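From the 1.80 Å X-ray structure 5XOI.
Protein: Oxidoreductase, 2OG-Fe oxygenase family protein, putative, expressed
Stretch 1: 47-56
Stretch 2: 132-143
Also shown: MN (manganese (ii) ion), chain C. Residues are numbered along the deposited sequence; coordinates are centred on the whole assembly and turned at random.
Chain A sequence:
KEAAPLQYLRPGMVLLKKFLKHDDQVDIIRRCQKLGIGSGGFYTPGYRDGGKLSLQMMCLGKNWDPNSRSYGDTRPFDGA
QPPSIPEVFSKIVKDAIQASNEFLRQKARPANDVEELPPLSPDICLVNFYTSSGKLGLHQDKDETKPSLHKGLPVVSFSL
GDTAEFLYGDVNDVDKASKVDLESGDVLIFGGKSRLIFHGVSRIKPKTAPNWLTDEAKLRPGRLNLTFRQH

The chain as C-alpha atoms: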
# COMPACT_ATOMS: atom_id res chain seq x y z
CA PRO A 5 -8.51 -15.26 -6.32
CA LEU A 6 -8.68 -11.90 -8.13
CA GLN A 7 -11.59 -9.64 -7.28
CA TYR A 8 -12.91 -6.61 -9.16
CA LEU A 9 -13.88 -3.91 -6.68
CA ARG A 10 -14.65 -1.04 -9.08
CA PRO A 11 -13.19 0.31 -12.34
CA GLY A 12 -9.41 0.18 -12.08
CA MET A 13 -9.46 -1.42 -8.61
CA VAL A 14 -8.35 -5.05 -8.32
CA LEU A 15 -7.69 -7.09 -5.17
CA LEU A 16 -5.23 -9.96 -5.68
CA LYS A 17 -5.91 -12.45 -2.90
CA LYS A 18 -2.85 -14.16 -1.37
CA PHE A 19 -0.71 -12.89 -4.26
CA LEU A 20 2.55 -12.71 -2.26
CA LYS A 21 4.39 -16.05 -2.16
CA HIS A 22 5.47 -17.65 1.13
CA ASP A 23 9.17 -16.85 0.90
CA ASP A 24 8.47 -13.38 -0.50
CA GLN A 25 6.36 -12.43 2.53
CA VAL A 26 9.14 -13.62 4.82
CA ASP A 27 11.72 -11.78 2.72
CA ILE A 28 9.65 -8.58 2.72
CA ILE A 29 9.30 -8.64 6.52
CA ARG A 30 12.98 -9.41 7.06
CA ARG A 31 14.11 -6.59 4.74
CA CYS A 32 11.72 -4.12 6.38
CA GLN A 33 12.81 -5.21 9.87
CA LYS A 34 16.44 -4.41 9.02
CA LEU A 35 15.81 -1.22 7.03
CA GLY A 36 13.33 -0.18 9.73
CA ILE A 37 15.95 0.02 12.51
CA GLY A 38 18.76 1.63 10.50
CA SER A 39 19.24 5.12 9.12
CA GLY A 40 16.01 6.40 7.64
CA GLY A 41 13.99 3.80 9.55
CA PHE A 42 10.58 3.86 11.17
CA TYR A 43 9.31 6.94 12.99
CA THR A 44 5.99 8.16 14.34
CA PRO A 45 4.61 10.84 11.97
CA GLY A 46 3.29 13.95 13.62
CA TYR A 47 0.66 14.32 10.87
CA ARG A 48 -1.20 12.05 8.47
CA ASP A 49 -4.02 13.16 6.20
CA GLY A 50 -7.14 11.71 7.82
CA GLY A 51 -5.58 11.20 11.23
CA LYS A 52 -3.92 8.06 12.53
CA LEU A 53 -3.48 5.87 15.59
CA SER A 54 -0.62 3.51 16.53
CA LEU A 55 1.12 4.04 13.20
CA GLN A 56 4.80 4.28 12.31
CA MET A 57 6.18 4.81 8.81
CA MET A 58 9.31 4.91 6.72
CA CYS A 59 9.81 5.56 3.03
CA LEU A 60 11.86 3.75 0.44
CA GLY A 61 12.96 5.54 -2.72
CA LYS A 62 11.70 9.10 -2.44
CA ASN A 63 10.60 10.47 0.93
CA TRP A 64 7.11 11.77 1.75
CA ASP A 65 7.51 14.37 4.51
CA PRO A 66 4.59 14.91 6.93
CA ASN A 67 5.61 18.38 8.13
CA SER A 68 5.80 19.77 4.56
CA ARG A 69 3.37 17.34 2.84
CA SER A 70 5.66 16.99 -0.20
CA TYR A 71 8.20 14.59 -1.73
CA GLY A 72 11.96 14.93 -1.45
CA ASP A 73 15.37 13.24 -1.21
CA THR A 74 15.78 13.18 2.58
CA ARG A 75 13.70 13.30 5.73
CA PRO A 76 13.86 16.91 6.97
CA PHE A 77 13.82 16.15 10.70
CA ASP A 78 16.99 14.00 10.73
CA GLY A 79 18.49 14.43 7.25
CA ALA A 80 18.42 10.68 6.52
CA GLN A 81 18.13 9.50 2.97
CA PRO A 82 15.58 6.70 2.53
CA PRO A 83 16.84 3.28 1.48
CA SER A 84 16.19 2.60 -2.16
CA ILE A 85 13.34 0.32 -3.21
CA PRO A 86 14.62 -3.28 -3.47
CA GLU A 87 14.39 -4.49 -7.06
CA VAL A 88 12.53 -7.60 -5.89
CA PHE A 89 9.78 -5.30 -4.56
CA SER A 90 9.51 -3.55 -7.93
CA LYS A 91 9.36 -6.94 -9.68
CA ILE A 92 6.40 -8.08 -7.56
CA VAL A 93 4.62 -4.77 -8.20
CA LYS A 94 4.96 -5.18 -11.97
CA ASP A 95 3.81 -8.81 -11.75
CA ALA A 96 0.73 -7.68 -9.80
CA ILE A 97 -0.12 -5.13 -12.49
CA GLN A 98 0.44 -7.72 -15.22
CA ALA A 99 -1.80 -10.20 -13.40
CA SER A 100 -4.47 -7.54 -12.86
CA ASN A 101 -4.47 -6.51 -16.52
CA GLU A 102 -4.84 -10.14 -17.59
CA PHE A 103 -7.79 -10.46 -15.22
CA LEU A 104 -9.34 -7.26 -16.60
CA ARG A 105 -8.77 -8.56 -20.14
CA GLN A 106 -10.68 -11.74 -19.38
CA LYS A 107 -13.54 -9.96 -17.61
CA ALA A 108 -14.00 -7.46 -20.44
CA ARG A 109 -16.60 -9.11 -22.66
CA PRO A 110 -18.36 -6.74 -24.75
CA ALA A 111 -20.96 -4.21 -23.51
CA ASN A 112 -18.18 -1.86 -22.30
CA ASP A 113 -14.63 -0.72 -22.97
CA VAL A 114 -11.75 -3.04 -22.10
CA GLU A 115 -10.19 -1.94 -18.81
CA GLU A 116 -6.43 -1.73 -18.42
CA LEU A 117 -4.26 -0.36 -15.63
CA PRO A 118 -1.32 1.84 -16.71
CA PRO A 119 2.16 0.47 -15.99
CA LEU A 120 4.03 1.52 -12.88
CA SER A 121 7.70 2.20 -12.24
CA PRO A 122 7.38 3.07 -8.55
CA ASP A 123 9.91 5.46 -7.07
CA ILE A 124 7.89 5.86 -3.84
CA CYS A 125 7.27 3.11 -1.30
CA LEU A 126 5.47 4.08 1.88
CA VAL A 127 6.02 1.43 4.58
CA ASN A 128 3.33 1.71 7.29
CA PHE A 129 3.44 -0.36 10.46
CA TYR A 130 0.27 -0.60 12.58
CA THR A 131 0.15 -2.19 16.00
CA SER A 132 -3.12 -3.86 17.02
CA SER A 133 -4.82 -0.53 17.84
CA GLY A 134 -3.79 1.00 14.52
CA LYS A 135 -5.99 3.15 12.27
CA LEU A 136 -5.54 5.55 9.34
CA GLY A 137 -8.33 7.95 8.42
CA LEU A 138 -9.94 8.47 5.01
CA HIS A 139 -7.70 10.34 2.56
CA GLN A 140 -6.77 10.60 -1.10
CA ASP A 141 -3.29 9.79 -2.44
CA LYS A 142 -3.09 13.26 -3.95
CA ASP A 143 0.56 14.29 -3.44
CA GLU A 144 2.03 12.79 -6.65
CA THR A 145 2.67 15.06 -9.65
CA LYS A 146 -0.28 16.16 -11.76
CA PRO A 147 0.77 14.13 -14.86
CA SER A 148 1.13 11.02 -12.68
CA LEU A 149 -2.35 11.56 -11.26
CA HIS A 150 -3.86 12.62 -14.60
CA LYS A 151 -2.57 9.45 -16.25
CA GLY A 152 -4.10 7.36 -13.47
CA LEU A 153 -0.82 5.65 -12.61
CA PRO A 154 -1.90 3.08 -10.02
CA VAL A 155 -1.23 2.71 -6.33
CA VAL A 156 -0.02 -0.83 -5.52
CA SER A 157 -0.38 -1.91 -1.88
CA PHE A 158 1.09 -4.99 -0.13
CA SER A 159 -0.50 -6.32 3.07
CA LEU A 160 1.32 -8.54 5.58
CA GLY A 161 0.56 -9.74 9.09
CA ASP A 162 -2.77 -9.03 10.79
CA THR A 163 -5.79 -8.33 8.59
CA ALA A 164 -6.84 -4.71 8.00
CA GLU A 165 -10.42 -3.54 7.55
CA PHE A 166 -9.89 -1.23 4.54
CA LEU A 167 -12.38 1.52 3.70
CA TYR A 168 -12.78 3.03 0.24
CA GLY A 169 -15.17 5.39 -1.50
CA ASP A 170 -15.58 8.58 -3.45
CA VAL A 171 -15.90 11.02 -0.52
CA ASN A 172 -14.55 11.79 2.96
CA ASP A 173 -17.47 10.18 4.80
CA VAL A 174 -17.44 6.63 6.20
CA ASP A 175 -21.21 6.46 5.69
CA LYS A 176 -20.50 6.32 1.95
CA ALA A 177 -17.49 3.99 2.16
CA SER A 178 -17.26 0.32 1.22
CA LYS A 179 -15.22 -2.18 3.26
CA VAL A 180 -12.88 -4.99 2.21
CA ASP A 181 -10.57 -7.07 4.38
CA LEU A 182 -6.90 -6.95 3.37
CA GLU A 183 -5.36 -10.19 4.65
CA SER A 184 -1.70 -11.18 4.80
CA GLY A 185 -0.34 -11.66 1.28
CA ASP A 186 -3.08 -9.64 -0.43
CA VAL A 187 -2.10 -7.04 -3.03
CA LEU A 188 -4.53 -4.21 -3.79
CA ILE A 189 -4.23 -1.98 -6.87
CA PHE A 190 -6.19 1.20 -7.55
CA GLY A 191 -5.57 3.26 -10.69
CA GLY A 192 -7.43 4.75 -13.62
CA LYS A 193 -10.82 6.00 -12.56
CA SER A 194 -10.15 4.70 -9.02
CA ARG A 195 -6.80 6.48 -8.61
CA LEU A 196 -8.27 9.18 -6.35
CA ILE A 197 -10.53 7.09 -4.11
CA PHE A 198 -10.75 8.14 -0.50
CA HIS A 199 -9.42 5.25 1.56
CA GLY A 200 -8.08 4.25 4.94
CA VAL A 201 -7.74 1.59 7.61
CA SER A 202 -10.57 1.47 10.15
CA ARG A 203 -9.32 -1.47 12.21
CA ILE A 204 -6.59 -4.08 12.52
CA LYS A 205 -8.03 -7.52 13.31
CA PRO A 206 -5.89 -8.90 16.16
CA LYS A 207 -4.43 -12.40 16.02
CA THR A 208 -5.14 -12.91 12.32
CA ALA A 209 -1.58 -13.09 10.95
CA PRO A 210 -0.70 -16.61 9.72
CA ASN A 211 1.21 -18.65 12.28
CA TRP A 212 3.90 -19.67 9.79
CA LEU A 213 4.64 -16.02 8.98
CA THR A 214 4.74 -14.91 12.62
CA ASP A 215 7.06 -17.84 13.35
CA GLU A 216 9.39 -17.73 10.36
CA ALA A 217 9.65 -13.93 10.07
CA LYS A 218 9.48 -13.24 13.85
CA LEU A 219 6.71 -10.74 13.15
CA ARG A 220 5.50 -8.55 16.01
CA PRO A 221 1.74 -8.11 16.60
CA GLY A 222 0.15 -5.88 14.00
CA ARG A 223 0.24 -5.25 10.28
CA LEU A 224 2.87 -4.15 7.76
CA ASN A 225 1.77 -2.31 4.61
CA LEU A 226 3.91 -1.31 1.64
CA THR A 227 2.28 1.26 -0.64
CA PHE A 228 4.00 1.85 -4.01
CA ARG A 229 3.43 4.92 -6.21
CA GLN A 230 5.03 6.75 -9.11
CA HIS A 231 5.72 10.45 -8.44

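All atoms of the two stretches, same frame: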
# COMPACT_ATOMS: atom_id res chain seq x y z
N TYR A 47 1.85 14.01 11.65
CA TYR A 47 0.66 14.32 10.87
C TYR A 47 0.47 13.26 9.79
O TYR A 47 1.41 12.92 9.09
CB TYR A 47 0.79 15.70 10.19
CG TYR A 47 -0.13 15.85 8.99
CD1 TYR A 47 -1.50 15.87 9.15
CD2 TYR A 47 0.38 15.96 7.70
CE1 TYR A 47 -2.36 16.01 8.07
CE2 TYR A 47 -0.46 16.09 6.60
CZ TYR A 47 -1.83 16.12 6.80
OH TYR A 47 -2.69 16.24 5.73
N ARG A 48 -0.77 12.77 9.66
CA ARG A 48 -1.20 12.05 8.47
C ARG A 48 -2.56 12.56 8.04
O ARG A 48 -3.44 12.78 8.88
CB ARG A 48 -1.27 10.52 8.69
CG ARG A 48 0.09 9.83 8.90
CD ARG A 48 0.96 9.81 7.63
NE ARG A 48 0.29 9.12 6.53
CZ ARG A 48 0.54 7.88 6.12
NH1 ARG A 48 1.51 7.16 6.67
NH2 ARG A 48 -0.18 7.37 5.14
N ASP A 49 -2.73 12.76 6.74
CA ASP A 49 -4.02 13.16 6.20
C ASP A 49 -5.07 12.13 6.58
O ASP A 49 -4.95 10.94 6.24
CB ASP A 49 -3.93 13.30 4.68
CG ASP A 49 -5.13 14.00 4.07
OD1 ASP A 49 -6.04 14.46 4.79
OD2 ASP A 49 -5.16 14.11 2.83
N GLY A 50 -6.09 12.58 7.32
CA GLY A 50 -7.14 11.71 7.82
C GLY A 50 -6.97 11.32 9.28
O GLY A 50 -7.90 10.75 9.86
N GLY A 51 -5.84 11.64 9.88
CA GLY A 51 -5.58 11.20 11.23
C GLY A 51 -5.08 9.76 11.27
O GLY A 51 -5.18 9.00 10.31
N LYS A 52 -4.49 9.40 12.41
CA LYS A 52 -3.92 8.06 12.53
C LYS A 52 -3.81 7.72 14.00
O LYS A 52 -3.84 8.60 14.87
CB LYS A 52 -2.55 7.96 11.86
N LEU A 53 -3.64 6.43 14.26
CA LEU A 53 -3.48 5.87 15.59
C LEU A 53 -2.49 4.71 15.49
O LEU A 53 -2.63 3.88 14.59
CB LEU A 53 -4.82 5.35 16.14
CG LEU A 53 -5.40 6.04 17.37
CD1 LEU A 53 -6.72 5.37 17.72
CD2 LEU A 53 -4.41 5.98 18.53
N SER A 54 -1.51 4.67 16.39
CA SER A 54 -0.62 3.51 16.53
C SER A 54 0.05 3.15 15.21
O SER A 54 0.14 1.98 14.82
CB SER A 54 -1.37 2.32 17.12
OG SER A 54 -1.84 2.69 18.43
N LEU A 55 0.55 4.17 14.53
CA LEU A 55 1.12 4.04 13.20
C LEU A 55 2.54 4.58 13.20
O LEU A 55 2.79 5.70 13.68
CB LEU A 55 0.26 4.78 12.16
CG LEU A 55 0.87 4.93 10.76
CD1 LEU A 55 0.89 3.58 10.04
CD2 LEU A 55 0.09 5.96 9.93
N GLN A 56 3.47 3.80 12.65
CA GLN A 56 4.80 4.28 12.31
C GLN A 56 5.02 4.09 10.81
O GLN A 56 4.38 3.24 10.19
CB GLN A 56 5.90 3.54 13.09
CG GLN A 56 5.77 3.62 14.61
CD GLN A 56 6.67 2.62 15.30
OE1 GLN A 56 6.21 1.58 15.78
NE2 GLN A 56 7.96 2.91 15.33
N SER A 132 -1.76 -3.32 17.05
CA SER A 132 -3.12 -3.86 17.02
C SER A 132 -4.18 -2.76 17.11
O SER A 132 -5.30 -2.94 16.61
CB SER A 132 -3.34 -4.86 18.15
OG SER A 132 -2.22 -5.71 18.32
N SER A 133 -3.86 -1.63 17.73
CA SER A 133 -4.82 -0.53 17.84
C SER A 133 -4.73 0.44 16.67
O SER A 133 -5.29 1.54 16.76
CB SER A 133 -4.61 0.24 19.15
OG SER A 133 -3.26 0.63 19.30
N GLY A 134 -4.07 0.05 15.58
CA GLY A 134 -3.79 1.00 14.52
C GLY A 134 -5.02 1.39 13.72
O GLY A 134 -5.98 0.64 13.59
N LYS A 135 -4.95 2.60 13.15
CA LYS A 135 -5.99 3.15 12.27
C LYS A 135 -5.33 4.22 11.40
O LYS A 135 -4.32 4.80 11.77
CB LYS A 135 -7.14 3.80 13.05
CG LYS A 135 -8.04 2.88 13.84
CD LYS A 135 -9.25 3.66 14.32
CE LYS A 135 -10.14 2.86 15.24
NZ LYS A 135 -11.34 3.67 15.58
N LEU A 136 -5.95 4.47 10.25
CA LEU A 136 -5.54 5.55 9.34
C LEU A 136 -6.80 6.08 8.70
O LEU A 136 -7.53 5.31 8.06
CB LEU A 136 -4.55 5.05 8.28
CG LEU A 136 -4.11 6.08 7.22
CD1 LEU A 136 -3.37 7.27 7.87
CD2 LEU A 136 -3.26 5.44 6.10
N GLY A 137 -7.07 7.38 8.86
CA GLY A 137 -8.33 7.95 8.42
C GLY A 137 -8.45 8.08 6.91
O GLY A 137 -7.49 7.96 6.16
N LEU A 138 -9.69 8.32 6.45
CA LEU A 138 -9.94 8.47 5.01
C LEU A 138 -9.12 9.61 4.42
O LEU A 138 -9.07 10.72 4.96
CB LEU A 138 -11.43 8.72 4.75
CG LEU A 138 -12.36 7.56 5.09
CD1 LEU A 138 -13.79 7.95 4.78
CD2 LEU A 138 -11.96 6.31 4.30
N HIS A 139 -8.50 9.35 3.27
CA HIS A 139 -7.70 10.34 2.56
C HIS A 139 -7.55 9.90 1.11
O HIS A 139 -7.74 8.73 0.77
CB HIS A 139 -6.31 10.48 3.18
CG HIS A 139 -5.50 9.23 3.03
ND1 HIS A 139 -5.67 8.14 3.87
CD2 HIS A 139 -4.61 8.86 2.09
CE1 HIS A 139 -4.87 7.17 3.47
NE2 HIS A 139 -4.22 7.57 2.40
N GLN A 140 -7.18 10.86 0.27
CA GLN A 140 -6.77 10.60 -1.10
C GLN A 140 -5.25 10.59 -1.20
O GLN A 140 -4.56 11.34 -0.51
CB GLN A 140 -7.33 11.69 -2.03
CG GLN A 140 -8.84 11.67 -2.19
CD GLN A 140 -9.32 12.81 -3.07
OE1 GLN A 140 -9.07 13.99 -2.77
NE2 GLN A 140 -9.99 12.47 -4.16
N ASP A 141 -4.72 9.74 -2.09
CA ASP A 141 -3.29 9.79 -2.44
C ASP A 141 -3.16 10.87 -3.50
O ASP A 141 -3.21 10.61 -4.70
CB ASP A 141 -2.79 8.44 -2.94
CG ASP A 141 -2.62 7.42 -1.82
OD1 ASP A 141 -2.87 7.73 -0.64
OD2 ASP A 141 -2.21 6.29 -2.15
N LYS A 142 -3.01 12.12 -3.05
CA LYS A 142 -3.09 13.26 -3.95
C LYS A 142 -1.80 14.06 -4.02
O LYS A 142 -1.81 15.18 -4.53
CB LYS A 142 -4.25 14.16 -3.52
CG LYS A 142 -4.07 14.71 -2.12
CD LYS A 142 -5.30 15.48 -1.65
CE LYS A 142 -5.05 16.15 -0.31
NZ LYS A 142 -6.00 17.28 -0.09
N ASP A 143 -0.68 13.53 -3.51
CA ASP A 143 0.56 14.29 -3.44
C ASP A 143 1.53 14.01 -4.59
O ASP A 143 2.56 14.68 -4.68
CB ASP A 143 1.27 14.02 -2.11
CG ASP A 143 0.48 14.52 -0.91
OD1 ASP A 143 -0.38 15.41 -1.08
OD2 ASP A 143 0.71 14.00 0.21
MN MN C . -3.23 6.22 0.92
O HOH W 1 -7.37 13.53 1.49
O HOH W 2 -3.46 12.74 1.62
O HOH W 3 -2.20 4.57 -0.35

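Lys52 and Leu53 pair antiparallel with Leu136 and Lys135; the two stretches bury 590 Å², both sides summed. Tyr47 makes no contact with the second stretch. Arg48 points toward it, and Leu136 CD1 lies over one face of the guanidinium. The closest approach of this pair is Arg48 NH2 to Leu136 CD2, 3.8 Å.

Arg48 to Gly51 form a type II beta turn, closed by a hydrogen bond from Gly51 N to Arg48 O (2.8 Å). Asp49 packs against His139, with Asp49 O 3.4 Å from His139 CB. Two waters link its carboxylate to Gln140. Water 1 donates to Asp49 OD2 and accepts from Gln140 N; water 2 donates to Asp49 OD2 and to Gln140 O. Asp49 OD2 and Lys142 NZ are 4.4 Å apart, too far for a salt bridge.

Gly50 has backbone angles that call for glycine, and a CB there would also clash with Gly137 O and Leu138 O. Across from it, Gly137 CA makes a CA-H...O contact with Gly50 O at 3.2 Å. A CB on Gly137 would collide with that same oxygen. The absence of side chains lets the backbones come close, with Gly50 CA 4.0 Å from Gly137 CA.

Gly51 O accepts a nearly straight hydrogen bond from Gly137 N (2.9 Å, 172°). Lys52 pairs with Leu136 without hydrogen bonds between them; its side chain is not modelled beyond CB. Leu53 and Lys135 form the hydrogen-bonded pair: Leu53 N to Lys135 O is 3.1 Å, and Lys135 N to Leu53 O is 3.0 Å.

The chain turns a corner at Leu53 and Ser54. Ser54 OG and Ser133 OG share a short hydrogen bond of 2.6 Å. Leu55 is buried, with its CD2 4.2 Å from Leu136 CD1.

Beyond the pairing, His139 NE2 and Asp141 OD1 bind the manganese, each at 2.2 Å. His139 ND1 donates to Gly137 O (2.9 Å).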